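Local structure of putative glycosyltransferase (GalT1) (Streptococcus parasanguinis, 4PHR) at residues E19-K22 and Y23-H26. The protein is a putative glycosyltransferase whose N-terminal piece, a GT-D-fold domain, binds UDP and probably transfers a sugar from a nucleotide-sugar donor. Numbering follows the deposited sequence.
Sequences ESLK and YIKH
Two successive turns of helix 17-27 meet here, and the alpha-helical assignment rests on four consecutive i to i+4 backbone bonds: Y23 to E19, I24 to S20, K25 to L21 and H26 to K22. The last of these runs 2.9 Å from H26 N to K22 O with an N-H...O angle of 166°, and the other three are nearly as straight. Side-chain carbons of the second turn lie against the carbonyl oxygens of the first. I24 has CG1 beside its backbone N and anti to its carbonyl carbon (chi1 -62°), a torsion that carries this branch back along the helix until CG1 lies 3.2 Å from S20 O. Its CD1 goes on to meet L21 CD2 at 4.2 Å, an apolar i to i+3 contact between methyl ends on the buried side. K25 bends the same way at chi1 and then runs extended, so that the start of its chain passes L21 O, with CG 3.3 Å from that oxygen. Y23 takes the other course: CG stands anti to the backbone N (chi1 -178°), which turns the ring away from the preceding turn; CB, placed by the backbone, lies 3.3 Å from S20 O. Within the first turn, K22 NZ reaches E19 OE1 at 3.5 Å, a salt bridge whose hydrogen bond is weak. The polar ends tie the helix to its surroundings: S20 OG bonds to L15 O and S116 N, Y23 OH to D69 O, and K25 NZ to S138 O. L21 packs on S138 and L139 of helix 132-140, while Y23 and I24 rest on L73 of strand 72-76, the middle strand of the three-stranded parallel sheet.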
loop_
_atom_site.group_PDB
_atom_site.type_symbol
_atom_site.label_atom_id
_atom_site.label_comp_id
_atom_site.label_asym_id
_atom_site.label_seq_id
_atom_site.Cartn_x
_atom_site.Cartn_y
_atom_site.Cartn_z
ATOM N N GLU A 19 -14.640 -5.671 -2.797
ATOM C CA GLU A 19 -14.611 -7.115 -2.635
ATOM C C GLU A 19 -13.373 -7.536 -1.849
ATOM O O GLU A 19 -13.437 -8.439 -1.014
ATOM C CB GLU A 19 -14.645 -7.800 -4.001
ATOM C CG GLU A 19 -15.805 -7.351 -4.891
ATOM C CD GLU A 19 -17.168 -7.532 -4.238
ATOM O OE1 GLU A 19 -18.068 -6.707 -4.508
ATOM O OE2 GLU A 19 -17.344 -8.500 -3.468
ATOM N N SER A 20 -12.245 -6.878 -2.118
ATOM C CA SER A 20 -11.022 -7.122 -1.350
ATOM C C SER A 20 -11.242 -6.825 0.122
ATOM O O SER A 20 -10.811 -7.581 0.992
ATOM C CB SER A 20 -9.856 -6.277 -1.870
ATOM O OG SER A 20 -9.337 -6.843 -3.054
ATOM N N LEU A 21 -11.918 -5.721 0.396
ATOM C CA LEU A 21 -12.174 -5.330 1.776
ATOM C C LEU A 21 -13.080 -6.333 2.491
ATOM O O LEU A 21 -12.875 -6.636 3.669
ATOM C CB LEU A 21 -12.754 -3.919 1.830
ATOM C CG LEU A 21 -11.717 -2.839 1.495
ATOM C CD1 LEU A 21 -12.379 -1.487 1.254
ATOM C CD2 LEU A 21 -10.643 -2.739 2.589
ATOM N N LYS A 22 -14.075 -6.866 1.781
ATOM C CA LYS A 22 -14.958 -7.867 2.379
ATOM C C LYS A 22 -14.155 -9.105 2.739
ATOM O O LYS A 22 -14.357 -9.709 3.792
ATOM C CB LYS A 22 -16.098 -8.243 1.426
ATOM C CG LYS A 22 -17.134 -7.151 1.246
ATOM C CD LYS A 22 -18.054 -7.457 0.076
ATOM C CE LYS A 22 -19.108 -6.380 -0.089
ATOM N NZ LYS A 22 -19.702 -6.396 -1.456
ATOM N N TYR A 23 -13.237 -9.473 1.854
ATOM C CA TYR A 23 -12.354 -10.604 2.090
ATOM C C TYR A 23 -11.499 -10.397 3.341
ATOM O O TYR A 23 -11.390 -11.278 4.187
ATOM C CB TYR A 23 -11.459 -10.823 0.870
ATOM C CG TYR A 23 -10.527 -12.006 0.970
ATOM C CD1 TYR A 23 -9.426 -11.983 1.815
ATOM C CD2 TYR A 23 -10.735 -13.140 0.198
ATOM C CE1 TYR A 23 -8.564 -13.053 1.897
ATOM C CE2 TYR A 23 -9.886 -14.219 0.274
ATOM C CZ TYR A 23 -8.803 -14.176 1.123
ATOM O OH TYR A 23 -7.948 -15.248 1.197
ATOM N N ILE A 24 -10.865 -9.231 3.438
ATOM C CA ILE A 24 -9.979 -8.938 4.559
ATOM C C ILE A 24 -10.725 -9.017 5.891
ATOM O O ILE A 24 -10.230 -9.601 6.854
ATOM C CB ILE A 24 -9.305 -7.553 4.397
ATOM C CG1 ILE A 24 -8.441 -7.527 3.131
ATOM C CG2 ILE A 24 -8.480 -7.213 5.634
ATOM C CD1 ILE A 24 -8.155 -6.124 2.587
ATOM N N LYS A 25 -11.916 -8.430 5.930
ATOM C CA LYS A 25 -12.728 -8.400 7.147
ATOM C C LYS A 25 -13.255 -9.763 7.553
ATOM O O LYS A 25 -13.124 -10.175 8.709
ATOM C CB LYS A 25 -13.909 -7.459 6.962
ATOM C CG LYS A 25 -13.508 -6.021 6.840
ATOM C CD LYS A 25 -14.684 -5.167 6.435
ATOM C CE LYS A 25 -14.235 -3.737 6.203
ATOM N NZ LYS A 25 -15.374 -2.858 5.841
ATOM N N HIS A 26 -13.875 -10.450 6.603
ATOM C CA HIS A 26 -14.440 -11.762 6.877
ATOM C C HIS A 26 -13.351 -12.655 7.449
ATOM O O HIS A 26 -13.597 -13.500 8.311
ATOM C CB HIS A 26 -15.009 -12.372 5.593
ATOM C CG HIS A 26 -15.559 -13.756 5.769
ATOM N ND1 HIS A 26 -14.968 -14.867 5.206
ATOM C CD2 HIS A 26 -16.638 -14.207 6.450
ATOM C CE1 HIS A 26 -15.665 -15.944 5.527
ATOM N NE2 HIS A 26 -16.682 -15.570 6.283
#